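Local coordinates for protein 2-dehydropantoate 2-reductase (Porphyromonas gingivalis, PDB 2QYT) that probably catalyses the NADPH-dependent reduction of 2-dehydropantoate (ketopantoate) to (R)-pantoate, a step in pantothenate biosynthesis, at residues Ile9-Phe14 and Ala178-Ala183; Asp85-Cys90 and Ala101-Met106; Lys217-Ile222 and Pro228-Leu233; Thr208-Ala213 and Pro302-Met307; Ala243-Val248 and Thr287-Arg292. All coordinates share one frame; numbering follows the deposited sequence.

Contact 1 of 5, residues Ile9-Phe14 and Ala178-Ala183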
# COMPACT_ATOMS: atom_id res chain seq x y z
N ILE A 9 12.44 10.62 -16.49
CA ILE A 9 11.25 9.96 -15.96
C ILE A 9 10.83 10.75 -14.72
O ILE A 9 11.66 11.24 -13.98
CB ILE A 9 11.53 8.48 -15.64
CG1 ILE A 9 11.92 7.76 -16.93
CG2 ILE A 9 10.31 7.82 -15.05
CD1 ILE A 9 12.73 6.47 -16.65
N LYS A 10 9.53 10.89 -14.51
CA LYS A 10 8.97 11.77 -13.50
C LYS A 10 8.06 10.91 -12.63
O LYS A 10 7.10 10.30 -13.15
CB LYS A 10 8.16 12.88 -14.19
CG LYS A 10 9.02 13.81 -15.08
CD LYS A 10 8.11 14.81 -15.79
CE LYS A 10 8.83 15.56 -16.90
NZ LYS A 10 8.04 16.79 -17.37
N ILE A 11 8.38 10.84 -11.32
CA ILE A 11 7.57 10.14 -10.35
C ILE A 11 7.09 11.10 -9.26
O ILE A 11 7.88 11.87 -8.73
CB ILE A 11 8.42 9.02 -9.62
CG1 ILE A 11 9.02 8.05 -10.63
CG2 ILE A 11 7.58 8.22 -8.60
CD1 ILE A 11 9.29 6.66 -10.04
N ALA A 12 5.81 11.03 -8.91
CA ALA A 12 5.29 11.78 -7.78
C ALA A 12 4.86 10.85 -6.64
O ALA A 12 4.34 9.75 -6.88
CB ALA A 12 4.17 12.62 -8.21
N VAL A 13 5.06 11.30 -5.41
CA VAL A 13 4.59 10.58 -4.25
C VAL A 13 3.53 11.42 -3.58
O VAL A 13 3.84 12.49 -3.08
CB VAL A 13 5.74 10.18 -3.27
CG1 VAL A 13 5.22 9.22 -2.20
CG2 VAL A 13 6.82 9.47 -4.02
N PHE A 14 2.30 10.89 -3.53
CA PHE A 14 1.17 11.58 -2.94
C PHE A 14 0.90 10.99 -1.55
O PHE A 14 0.37 9.90 -1.43
CB PHE A 14 -0.06 11.41 -3.86
CG PHE A 14 -1.27 12.22 -3.43
CD1 PHE A 14 -1.29 13.60 -3.59
CD2 PHE A 14 -2.39 11.60 -2.88
CE1 PHE A 14 -2.37 14.35 -3.23
CE2 PHE A 14 -3.49 12.35 -2.48
CZ PHE A 14 -3.48 13.74 -2.67
N ALA A 178 9.82 -1.30 -12.86
CA ALA A 178 10.47 -2.34 -12.05
C ALA A 178 11.98 -2.13 -12.00
O ALA A 178 12.55 -2.11 -10.95
CB ALA A 178 10.12 -3.71 -12.60
N GLU A 179 12.62 -1.95 -13.16
CA GLU A 179 14.04 -1.60 -13.26
C GLU A 179 14.41 -0.35 -12.50
O GLU A 179 15.46 -0.26 -11.86
CB GLU A 179 14.40 -1.36 -14.74
CG GLU A 179 14.38 -2.60 -15.60
CD GLU A 179 15.15 -2.40 -16.91
OE1 GLU A 179 15.97 -3.26 -17.26
OE2 GLU A 179 14.97 -1.35 -17.57
N LEU A 180 13.54 0.63 -12.59
CA LEU A 180 13.75 1.88 -11.93
C LEU A 180 13.64 1.78 -10.38
O LEU A 180 14.43 2.37 -9.63
CB LEU A 180 12.75 2.86 -12.50
CG LEU A 180 12.84 4.31 -12.10
CD1 LEU A 180 12.16 5.11 -13.19
CD2 LEU A 180 12.08 4.39 -10.78
N LEU A 181 12.64 1.05 -9.91
CA LEU A 181 12.51 0.78 -8.47
C LEU A 181 13.71 -0.02 -7.92
O LEU A 181 14.22 0.26 -6.84
CB LEU A 181 11.21 0.01 -8.21
CG LEU A 181 9.88 0.75 -8.39
CD1 LEU A 181 8.71 -0.23 -8.37
CD2 LEU A 181 9.69 1.92 -7.39
N THR A 182 14.18 -1.01 -8.67
CA THR A 182 15.25 -1.84 -8.12
C THR A 182 16.64 -1.11 -8.23
O THR A 182 17.51 -1.31 -7.38
CB THR A 182 15.26 -3.27 -8.73
OG1 THR A 182 16.16 -3.33 -9.81
CG2 THR A 182 13.91 -3.68 -9.26
N ALA A 183 16.82 -0.29 -9.26
CA ALA A 183 17.96 0.66 -9.32
C ALA A 183 18.02 1.65 -8.14
O ALA A 183 19.07 2.14 -7.77
CB ALA A 183 17.98 1.38 -10.67
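Ile9 and Ile11 lie on the first strand of the Rossmann-type NADP-binding fold, the middle strand of its parallel sheet, and both meet Leu180, carried by helix 172-183 on one face of that sheet. The contact is small and wholly apolar: one leucine fork faces two isoleucine ends, burying 133 Å² in total. Ile9 and Leu180 approach tip to tip. Leu180 CD1 is the branch that serves Ile9, and it sits evenly between two of its methyls, 3.8 Å from Ile9 CD1 and 3.8 Å from Ile9 CG2. The other branch belongs to Ile11, whose side chain runs past the leucine in the opposite direction rather than meeting it head on. With CG anti to the backbone N (chi1 -173°) the leucine extends from the helix, and the fork at CG then sends one methyl to each isoleucine. Ile9 and Ile11 are two apart along an extended chain and so offer the same face of the strand, while Lys10 between them points the other way. The backbones stay well separated, the closest CA atoms being those of Ile9 and Leu180 at 9.4 Å, which means that side-chain length alone bridges the gap. Leu27 of helix 18-33 touches both Ile11 and Leu180, and Leu38 of the next strand touches Leu180 as well. Behind the leucine, Leu181 turns to Phe161 and Phe163 of the second sheet, so that helix 172-183 lies between the two sheets' side chains. The shortest approach of all is between Ile11 CD1 and Leu180 CD2, at 3.7 Å.

Contact 2 of 5, residues Asp85-Cys90 and Ala101-Met106. With EDO (1,2-ethanediol), chain G.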
# COMPACT_ATOMS: atom_id res chain seq x y z
N ASP A 85 5.11 10.54 -14.90
CA ASP A 85 4.98 9.17 -15.43
C ASP A 85 4.31 8.17 -14.45
O ASP A 85 3.58 7.29 -14.89
CB ASP A 85 6.34 8.70 -15.96
CG ASP A 85 6.85 9.63 -17.04
OD1 ASP A 85 6.18 9.72 -18.06
OD2 ASP A 85 7.85 10.33 -16.87
N TYR A 86 4.58 8.34 -13.16
CA TYR A 86 4.12 7.43 -12.09
C TYR A 86 3.70 8.27 -10.92
O TYR A 86 4.39 9.18 -10.54
CB TYR A 86 5.22 6.45 -11.66
CG TYR A 86 5.81 5.67 -12.84
CD1 TYR A 86 7.06 6.03 -13.42
CD2 TYR A 86 5.11 4.59 -13.41
CE1 TYR A 86 7.59 5.30 -14.52
CE2 TYR A 86 5.64 3.86 -14.53
CZ TYR A 86 6.87 4.21 -15.05
OH TYR A 86 7.35 3.46 -16.10
N ILE A 87 2.50 7.99 -10.43
CA ILE A 87 2.07 8.47 -9.16
C ILE A 87 1.98 7.29 -8.20
O ILE A 87 1.24 6.31 -8.43
CB ILE A 87 0.69 9.16 -9.23
CG1 ILE A 87 0.76 10.37 -10.17
CG2 ILE A 87 0.19 9.54 -7.79
CD1 ILE A 87 -0.64 10.91 -10.60
N LEU A 88 2.73 7.40 -7.10
CA LEU A 88 2.63 6.47 -5.96
C LEU A 88 1.64 7.11 -4.98
O LEU A 88 1.89 8.21 -4.45
CB LEU A 88 4.02 6.35 -5.31
CG LEU A 88 4.94 5.20 -5.71
CD1 LEU A 88 4.94 4.83 -7.15
CD2 LEU A 88 6.38 5.37 -5.11
N PHE A 89 0.49 6.46 -4.82
CA PHE A 89 -0.63 7.03 -4.09
C PHE A 89 -0.55 6.40 -2.71
O PHE A 89 -0.77 5.22 -2.55
CB PHE A 89 -1.95 6.71 -4.84
CG PHE A 89 -3.17 7.37 -4.25
CD1 PHE A 89 -3.54 8.66 -4.63
CD2 PHE A 89 -3.96 6.70 -3.30
CE1 PHE A 89 -4.67 9.29 -4.10
CE2 PHE A 89 -5.11 7.32 -2.72
CZ PHE A 89 -5.47 8.61 -3.15
N CYS A 90 -0.22 7.21 -1.71
CA CYS A 90 0.17 6.76 -0.37
C CYS A 90 -0.53 7.53 0.74
O CYS A 90 -0.01 7.64 1.84
CB CYS A 90 1.70 6.86 -0.22
SG CYS A 90 2.61 5.94 -1.52
N ALA A 101 -9.68 13.56 -7.49
CA ALA A 101 -9.74 15.00 -7.83
C ALA A 101 -8.40 15.76 -7.58
O ALA A 101 -7.95 16.55 -8.43
CB ALA A 101 -10.88 15.66 -7.11
N GLU A 102 -7.75 15.46 -6.45
CA GLU A 102 -6.53 16.13 -6.02
C GLU A 102 -5.30 15.74 -6.80
O GLU A 102 -4.39 16.53 -6.94
CB GLU A 102 -6.24 15.84 -4.55
CG GLU A 102 -7.46 15.97 -3.66
CD GLU A 102 -7.57 17.30 -2.99
OE1 GLU A 102 -6.69 18.15 -3.24
OE2 GLU A 102 -8.54 17.50 -2.22
N ILE A 103 -5.23 14.51 -7.28
CA ILE A 103 -4.09 14.10 -8.08
C ILE A 103 -4.26 14.36 -9.59
O ILE A 103 -3.30 14.24 -10.35
CB ILE A 103 -3.70 12.59 -7.81
CG1 ILE A 103 -4.74 11.65 -8.43
CG2 ILE A 103 -3.46 12.33 -6.29
CD1 ILE A 103 -4.36 10.14 -8.35
N ARG A 104 -5.48 14.67 -10.06
CA ARG A 104 -5.72 14.90 -11.49
C ARG A 104 -4.71 15.86 -12.19
O ARG A 104 -4.27 15.58 -13.35
CB ARG A 104 -7.16 15.36 -11.78
CG ARG A 104 -8.17 14.21 -11.89
CD ARG A 104 -9.51 14.65 -12.49
NE ARG A 104 -10.46 13.53 -12.56
CZ ARG A 104 -10.45 12.63 -13.53
NH1 ARG A 104 -11.34 11.65 -13.54
NH2 ARG A 104 -9.53 12.69 -14.49
N PRO A 105 -4.34 16.98 -11.55
CA PRO A 105 -3.31 17.81 -12.20
C PRO A 105 -1.99 17.10 -12.48
O PRO A 105 -1.21 17.60 -13.26
CB PRO A 105 -3.12 18.98 -11.22
CG PRO A 105 -4.41 19.10 -10.51
CD PRO A 105 -4.83 17.61 -10.31
N MSE A 106 -1.75 15.94 -11.89
CA MSE A 106 -0.55 15.21 -12.20
C MSE A 106 -0.73 14.12 -13.25
O MSE A 106 0.22 13.46 -13.62
CB MSE A 106 0.11 14.64 -10.93
CG MSE A 106 0.52 15.77 -9.95
SE MSE A 106 1.40 15.11 -8.39
CE MSE A 106 -0.10 14.06 -7.63
C1 EDO G . 2.00 6.17 3.64
O1 EDO G . 2.53 7.40 3.15
C2 EDO G . 1.81 6.18 5.15
O2 EDO G . 2.10 4.87 5.63
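Ile103 packs on Phe89 and Ile87 within a beta-alpha-beta unit of the Rossmann-type fold: strand 86-89 leads into helix 96-103, and the chain then returns to the parallel neighbour strand 111-115. Its CB points at strand 86-89 and splits there. The short branch, CG2, reaches the edge of the Phe89 ring close to its plane, 3.9 Å from Phe89 CE1, and the two side chains cross at about a right angle. The longer branch starts with CG1 set between the backbone N and the carbonyl carbon (chi1 72°), a turn that brings its end back toward the sheet. That end, CD1, lies 4.1 Å from Phe89 CD1 and more loosely, at 4.4 Å, from Ile87 CD1. Ile87 fills the next place along with Met106, a selenomethionine in the 3-10 turn that follows the helix. Ile103 O holds that turn, accepting from Met106 N at 2.8 Å. The Phe89 ring also meets the ring of Phe14 on the first strand, their planes about 20° apart. Past the strand end, a crystallisation ethanediol bonded to Gly17 N and Gly20 N of the probable dinucleotide-binding glycine turn puts its O1 2.9 Å from Cys90 O. Ile87 CD1 rests 3.8 Å from Met106 CB, the two side chains crossing obliquely.

Contact 3 of 5, residues Lys217-Ile222 and Pro228-Leu233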
# COMPACT_ATOMS: atom_id res chain seq x y z
N LYS A 217 -6.10 -8.29 22.49
CA LYS A 217 -4.97 -9.16 22.83
C LYS A 217 -3.94 -9.16 21.70
O LYS A 217 -4.31 -8.90 20.55
CB LYS A 217 -5.50 -10.58 23.06
CG LYS A 217 -4.76 -11.37 24.12
CD LYS A 217 -5.69 -12.34 24.85
CE LYS A 217 -6.00 -13.60 24.04
NZ LYS A 217 -6.84 -14.55 24.83
N PRO A 218 -2.66 -9.44 22.01
CA PRO A 218 -1.70 -9.59 20.89
C PRO A 218 -1.89 -10.94 20.19
O PRO A 218 -2.47 -11.87 20.77
CB PRO A 218 -0.32 -9.51 21.57
CG PRO A 218 -0.60 -9.17 23.03
CD PRO A 218 -2.00 -9.60 23.32
N ILE A 219 -1.42 -11.03 18.95
CA ILE A 219 -1.67 -12.19 18.07
C ILE A 219 -1.13 -13.53 18.61
O ILE A 219 -1.79 -14.57 18.47
CB ILE A 219 -1.13 -11.94 16.63
CG1 ILE A 219 -1.49 -13.08 15.68
CG2 ILE A 219 0.39 -11.68 16.64
CD1 ILE A 219 -2.91 -13.05 15.15
N GLY A 220 0.04 -13.50 19.23
CA GLY A 220 0.65 -14.69 19.81
C GLY A 220 -0.12 -15.23 20.99
O GLY A 220 0.04 -16.39 21.37
N SER A 221 -0.96 -14.38 21.59
CA SER A 221 -1.84 -14.77 22.68
C SER A 221 -3.18 -15.23 22.10
O SER A 221 -3.94 -15.95 22.75
CB SER A 221 -2.04 -13.61 23.65
OG SER A 221 -2.69 -14.02 24.84
N ILE A 222 -3.44 -14.80 20.87
CA ILE A 222 -4.60 -15.23 20.10
C ILE A 222 -4.36 -16.65 19.56
O ILE A 222 -5.28 -17.47 19.55
CB ILE A 222 -4.90 -14.22 18.93
CG1 ILE A 222 -5.33 -12.86 19.47
CG2 ILE A 222 -5.96 -14.74 17.98
CD1 ILE A 222 -6.50 -12.92 20.40
N PRO A 228 -9.20 -21.89 17.43
CA PRO A 228 -10.46 -22.11 16.70
C PRO A 228 -11.04 -20.86 16.05
O PRO A 228 -11.36 -20.90 14.87
CB PRO A 228 -11.39 -22.68 17.77
CG PRO A 228 -10.45 -23.46 18.66
CD PRO A 228 -9.21 -22.59 18.73
N GLU A 229 -11.14 -19.77 16.81
CA GLU A 229 -11.70 -18.53 16.33
C GLU A 229 -10.83 -17.98 15.21
O GLU A 229 -11.34 -17.60 14.17
CB GLU A 229 -11.82 -17.50 17.46
CG GLU A 229 -12.92 -17.80 18.47
CD GLU A 229 -12.43 -18.61 19.66
OE1 GLU A 229 -11.73 -19.63 19.45
OE2 GLU A 229 -12.74 -18.22 20.81
N LEU A 230 -9.52 -17.99 15.43
CA LEU A 230 -8.57 -17.49 14.46
C LEU A 230 -8.75 -18.22 13.14
O LEU A 230 -8.91 -17.59 12.10
CB LEU A 230 -7.14 -17.56 15.00
CG LEU A 230 -6.00 -16.76 14.35
CD1 LEU A 230 -6.34 -15.33 13.93
CD2 LEU A 230 -4.86 -16.74 15.34
N LEU A 231 -8.79 -19.54 13.20
CA LEU A 231 -9.04 -20.40 12.04
C LEU A 231 -10.40 -20.18 11.38
O LEU A 231 -10.52 -20.26 10.16
CB LEU A 231 -8.89 -21.86 12.44
CG LEU A 231 -9.14 -22.95 11.40
CD1 LEU A 231 -8.16 -22.83 10.25
CD2 LEU A 231 -9.03 -24.33 12.07
N SER A 232 -11.42 -19.95 12.19
CA SER A 232 -12.71 -19.55 11.66
C SER A 232 -12.63 -18.29 10.79
O SER A 232 -13.29 -18.22 9.78
CB SER A 232 -13.72 -19.34 12.77
OG SER A 232 -13.97 -20.58 13.37
N LEU A 233 -11.84 -17.31 11.21
CA LEU A 233 -11.62 -16.07 10.46
C LEU A 233 -10.86 -16.33 9.15
O LEU A 233 -11.19 -15.79 8.08
CB LEU A 233 -10.86 -15.05 11.33
CG LEU A 233 -11.54 -13.80 11.93
CD1 LEU A 233 -13.01 -13.97 12.32
CD2 LEU A 233 -10.74 -13.25 13.08
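Ile222 and Leu230 make the tight half of this contact. Ile222 CG2 comes to 3.5 Å from Leu230 CD2, closer than methyl groups usually settle, and the same methyl keeps a more ordinary 4.1 Å from Leu230 CD1. It therefore sits against the leucine fork as a whole, nearer to one prong, with the two side chains crossing at about a right angle. The isoleucine's first torsion explains which branch does the touching: CG2 is opposite the backbone N (chi1 -66° for CG1), whereas the CG1 arm leads off elsewhere. The other half is slack. Ile219 CD1, one turn earlier, stops 4.2 Å from Leu230 CD2 and adds little more than a light touch on the prong already pressed by Ile222. The segments belong to two consecutive helices, 219-225 and 227-244, joined by a tight turn in the all-helical C-terminal domain, whose sequence family is grouped with the C-terminal domain of 6-phosphogluconate dehydrogenase, consistent with a common helical fold. Phe215 of the preceding helix 194-215 covers Ile222, while Gln260 and Met263 lie against Ile219. The solvent side has a different character. Pro218, Gly220 and Pro228 are exposed there, and Glu229 turns its carboxylate to His226 ND1 in the connecting turn. On the same helix, Pro228 O receives two bonds from one residue: Ser232 N at 2.8 Å, as in any helix, and Ser232 OG at 3.0 Å, the hydroxyl lying 39° out of the carbonyl plane with a C=O...OG angle of 134°.

Contact 4 of 5, residues Thr208-Ala213 and Pro302-Met307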
# COMPACT_ATOMS: atom_id res chain seq x y z
N THR A 208 -5.94 -10.51 11.30
CA THR A 208 -5.11 -10.03 12.41
C THR A 208 -5.69 -8.78 13.07
O THR A 208 -5.81 -8.73 14.30
CB THR A 208 -3.65 -9.74 11.96
OG1 THR A 208 -3.08 -10.93 11.41
CG2 THR A 208 -2.81 -9.26 13.14
N ALA A 209 -6.07 -7.79 12.26
CA ALA A 209 -6.69 -6.58 12.78
C ALA A 209 -8.00 -6.90 13.50
O ALA A 209 -8.16 -6.54 14.67
CB ALA A 209 -6.91 -5.53 11.68
N THR A 210 -8.91 -7.61 12.85
CA THR A 210 -10.19 -7.88 13.52
C THR A 210 -10.04 -8.71 14.81
O THR A 210 -10.61 -8.36 15.83
CB THR A 210 -11.37 -8.35 12.58
OG1 THR A 210 -12.09 -9.44 13.18
CG2 THR A 210 -10.89 -8.74 11.21
N ALA A 211 -9.24 -9.78 14.74
CA ALA A 211 -9.01 -10.68 15.88
C ALA A 211 -8.36 -10.01 17.10
O ALA A 211 -8.84 -10.20 18.22
CB ALA A 211 -8.22 -11.92 15.45
N THR A 212 -7.28 -9.25 16.89
CA THR A 212 -6.63 -8.51 17.99
C THR A 212 -7.47 -7.33 18.49
O THR A 212 -7.29 -6.87 19.61
CB THR A 212 -5.17 -8.01 17.69
OG1 THR A 212 -5.19 -6.89 16.79
CG2 THR A 212 -4.29 -9.12 17.14
N ALA A 213 -8.39 -6.84 17.66
CA ALA A 213 -9.26 -5.73 18.03
C ALA A 213 -10.49 -6.18 18.83
O ALA A 213 -10.92 -5.49 19.76
CB ALA A 213 -9.68 -4.93 16.80
N PRO A 302 -20.25 -16.15 9.97
CA PRO A 302 -20.68 -15.87 11.34
C PRO A 302 -19.63 -15.22 12.25
O PRO A 302 -19.97 -14.30 12.98
CB PRO A 302 -21.11 -17.25 11.87
CG PRO A 302 -20.45 -18.24 10.98
CD PRO A 302 -20.34 -17.59 9.64
N MSE A 303 -18.39 -15.69 12.20
CA MSE A 303 -17.32 -15.16 13.05
C MSE A 303 -16.99 -13.69 12.77
O MSE A 303 -16.87 -12.89 13.71
CB MSE A 303 -16.04 -16.00 12.92
CG MSE A 303 -15.00 -15.80 14.05
SE MSE A 303 -15.63 -16.31 15.86
CE MSE A 303 -16.25 -18.14 15.54
N TYR A 304 -16.82 -13.35 11.49
CA TYR A 304 -16.65 -11.96 11.08
C TYR A 304 -17.83 -11.10 11.51
O TYR A 304 -17.64 -9.99 12.00
CB TYR A 304 -16.43 -11.86 9.58
CG TYR A 304 -14.99 -11.75 9.18
CD1 TYR A 304 -14.25 -12.88 8.84
CD2 TYR A 304 -14.36 -10.50 9.13
CE1 TYR A 304 -12.91 -12.78 8.47
CE2 TYR A 304 -13.01 -10.38 8.76
CZ TYR A 304 -12.30 -11.52 8.43
OH TYR A 304 -10.99 -11.41 8.05
N LYS A 305 -19.05 -11.61 11.33
CA LYS A 305 -20.27 -10.86 11.67
C LYS A 305 -20.42 -10.63 13.17
O LYS A 305 -20.80 -9.54 13.59
CB LYS A 305 -21.51 -11.53 11.09
CG LYS A 305 -21.57 -11.53 9.57
CD LYS A 305 -23.00 -11.68 9.06
CE LYS A 305 -23.44 -13.14 8.94
NZ LYS A 305 -23.79 -13.78 10.24
N ARG A 306 -20.13 -11.66 13.97
CA ARG A 306 -20.09 -11.53 15.43
C ARG A 306 -19.05 -10.48 15.82
O ARG A 306 -19.33 -9.61 16.65
CB ARG A 306 -19.75 -12.89 16.09
CG ARG A 306 -20.08 -12.99 17.58
CD ARG A 306 -18.90 -13.51 18.43
NE ARG A 306 -18.73 -14.98 18.44
CZ ARG A 306 -17.85 -15.65 19.20
NH1 ARG A 306 -17.04 -15.01 20.04
NH2 ARG A 306 -17.78 -16.98 19.11
N MSE A 307 -17.88 -10.55 15.20
CA MSE A 307 -16.74 -9.67 15.50
C MSE A 307 -16.98 -8.20 15.10
O MSE A 307 -16.72 -7.28 15.89
CB MSE A 307 -15.47 -10.23 14.82
CG MSE A 307 -14.23 -10.34 15.71
SE MSE A 307 -13.43 -12.14 15.75
CE MSE A 307 -11.97 -11.90 16.98
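Thr210 spreads its two branches between Tyr304 and Met307. Its methyl, CG2, comes 3.6 Å from Tyr304 CE2, obliquely to the ring, while its hydroxyl oxygen, Thr210 OG1, lies 3.4 Å from Met307 CG. That hydroxyl is buried against carbon and has no polar partner in the model, an uncomfortable place for it; the threonine's first torsion, 137°, is also away from any staggered position. Met307, a selenomethionine, runs on past the threonine toward the neighbouring alanine. Its terminal methyl CE presses on the helix backbone, 3.4 Å from Ala211 CA, which is tighter than normal van der Waals contact, and stands 4.1 Å from Ala211 CB. A small residue at that point lets the long side chain lie close to the main chain of helix 194-215. The segments of the two helices pack with axes 10.8 Å apart at closest and crossing at 54°, inside the helical C-terminal domain of the ketopantoate reductase family. Around this first layer comes what fixes the partners. Tyr304 OH is bonded to Ser206 OG, one turn back from Thr210, which ties the ring's far end to the very helix it packs on. Glu236 of helix 227-244 grips the start of helix 302-309 with both carboxylate oxygens, OE2 taking Met303 N and OE1 taking Tyr304 N, and Leu233 of that same helix wedges against Ala211 and Tyr304. Farther along, Arg306 lays one face of its guanidinium over Met303 SE, offset toward the rim.

Contact 5 of 5, residues Ala243-Val248 and Thr287-Arg292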
# COMPACT_ATOMS: atom_id res chain seq x y z
N ALA A 243 -15.02 -17.12 -3.45
CA ALA A 243 -16.29 -16.85 -4.12
C ALA A 243 -16.20 -15.76 -5.20
O ALA A 243 -16.70 -15.96 -6.31
CB ALA A 243 -17.36 -16.50 -3.10
N LYS A 244 -15.58 -14.62 -4.89
CA LYS A 244 -15.62 -13.47 -5.80
C LYS A 244 -14.56 -13.44 -6.89
O LYS A 244 -14.87 -13.08 -8.03
CB LYS A 244 -15.68 -12.12 -5.06
CG LYS A 244 -14.46 -11.76 -4.20
CD LYS A 244 -14.53 -10.31 -3.75
CE LYS A 244 -14.55 -9.34 -4.94
NZ LYS A 244 -14.62 -7.92 -4.50
N TYR A 245 -13.32 -13.80 -6.56
CA TYR A 245 -12.26 -13.93 -7.57
C TYR A 245 -12.15 -15.38 -8.06
O TYR A 245 -11.06 -15.84 -8.44
CB TYR A 245 -10.89 -13.44 -7.06
CG TYR A 245 -10.88 -12.03 -6.52
CD1 TYR A 245 -10.57 -10.92 -7.35
CD2 TYR A 245 -11.12 -11.79 -5.15
CE1 TYR A 245 -10.54 -9.60 -6.83
CE2 TYR A 245 -11.10 -10.50 -4.63
CZ TYR A 245 -10.80 -9.40 -5.46
OH TYR A 245 -10.78 -8.14 -4.90
N GLY A 246 -13.28 -16.09 -8.02
CA GLY A 246 -13.47 -17.36 -8.72
C GLY A 246 -12.56 -18.54 -8.41
O GLY A 246 -13.00 -19.70 -8.47
N GLN A 247 -11.30 -18.25 -8.08
CA GLN A 247 -10.25 -19.26 -7.95
C GLN A 247 -9.75 -19.36 -6.51
O GLN A 247 -10.28 -20.15 -5.73
CB GLN A 247 -9.09 -18.95 -8.91
CG GLN A 247 -9.54 -18.72 -10.35
CD GLN A 247 -8.54 -17.90 -11.13
OE1 GLN A 247 -8.77 -16.72 -11.42
NE2 GLN A 247 -7.42 -18.53 -11.49
N VAL A 248 -8.73 -18.56 -6.19
CA VAL A 248 -8.21 -18.38 -4.82
C VAL A 248 -7.61 -19.66 -4.20
O VAL A 248 -8.34 -20.45 -3.59
CB VAL A 248 -9.29 -17.73 -3.90
CG1 VAL A 248 -8.81 -17.65 -2.44
CG2 VAL A 248 -9.66 -16.36 -4.45
N THR A 287 -12.56 -5.13 8.27
CA THR A 287 -13.67 -5.90 8.84
C THR A 287 -14.97 -5.65 8.07
O THR A 287 -15.57 -6.60 7.53
CB THR A 287 -13.88 -5.53 10.34
OG1 THR A 287 -12.61 -5.18 10.93
CG2 THR A 287 -14.49 -6.69 11.10
N GLY A 288 -15.40 -4.39 8.00
CA GLY A 288 -16.66 -4.02 7.35
C GLY A 288 -16.77 -4.51 5.92
O GLY A 288 -17.83 -5.01 5.51
N TYR A 289 -15.68 -4.39 5.18
CA TYR A 289 -15.62 -4.79 3.78
C TYR A 289 -16.05 -6.24 3.61
O TYR A 289 -16.96 -6.53 2.80
CB TYR A 289 -14.20 -4.61 3.20
CG TYR A 289 -14.06 -5.21 1.83
CD1 TYR A 289 -14.57 -4.56 0.70
CD2 TYR A 289 -13.47 -6.46 1.66
CE1 TYR A 289 -14.46 -5.13 -0.57
CE2 TYR A 289 -13.37 -7.05 0.40
CZ TYR A 289 -13.86 -6.38 -0.72
OH TYR A 289 -13.74 -6.96 -1.96
N VAL A 290 -15.38 -7.11 4.38
CA VAL A 290 -15.58 -8.56 4.43
C VAL A 290 -17.05 -8.94 4.67
O VAL A 290 -17.65 -9.66 3.86
CB VAL A 290 -14.66 -9.23 5.52
CG1 VAL A 290 -14.60 -10.74 5.33
CG2 VAL A 290 -13.26 -8.66 5.47
N VAL A 291 -17.66 -8.42 5.75
CA VAL A 291 -19.08 -8.63 6.03
C VAL A 291 -19.99 -8.30 4.82
O VAL A 291 -20.89 -9.07 4.44
CB VAL A 291 -19.53 -7.81 7.28
CG1 VAL A 291 -21.06 -7.80 7.43
CG2 VAL A 291 -18.85 -8.34 8.56
N ARG A 292 -19.74 -7.15 4.21
CA ARG A 292 -20.60 -6.70 3.14
C ARG A 292 -20.38 -7.42 1.82
O ARG A 292 -21.34 -7.69 1.10
CB ARG A 292 -20.51 -5.20 3.00
CG ARG A 292 -21.40 -4.49 4.01
CD ARG A 292 -21.43 -2.99 3.77
NE ARG A 292 -20.96 -2.30 4.97
CZ ARG A 292 -19.67 -2.04 5.24
NH1 ARG A 292 -18.69 -2.39 4.40
NH2 ARG A 292 -19.38 -1.42 6.36
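Lys244 NZ and Tyr289 OH, 2.9 Å apart, carry nearly all of this contact. The lysine nitrogen approaches at the edge of the tyrosine ring, near its plane, and lies 4.2 Å from Tyr289 CZ, so it meets the phenol end and not the ring face. The two long side chains come from opposite directions over a wide gap, since the closest CA atoms, those of Lys244 and Val290, are 11.3 Å apart. A bend at the third torsion of the lysine (chi3 -61°) swings CE and NZ round to the phenol, with CD and CE each 3.9 Å from Tyr289 OH. A second phenol stands close by: Tyr245 OH is 4.3 Å from Tyr289 OH, and the Tyr245 ring meets that of Phe241 almost parallel. Lys244 NZ also has a long, weak ion pair with Glu293. The contact thus joins the C-terminal end of helix 227-244 to the start of helix 288-296 in the helical domain, on its side facing the nucleotide-binding domain, where Tyr289 touches Ala120 and Asp121 of the Rossmann-type domain, at the junction of the two domains of a ketopantoate reductase.

Contacts 1 and 2 belong to the nucleotide-binding half, contacts 3, 4 and 5 to the helical half. Strands 9-14 and 86-89 are neighbours in the parallel sheet, so contacts 1 and 2 touch, with centres about 13 Å apart; contact 2 is nested in the loop closed by contact 1. In the helical half, contact 4 closes a loop holding contacts 3 and 5, whose centres lie about 9 and about 15 Å from its own; helix 227-244 serves both 3 and 5. Contacts 1 and 3 are about 38 Å apart between centres, on opposite sides of the chain's middle. Each domain thus closes on itself in sequence, consistent with a two-domain reductase whose active-site cleft probably lies between them.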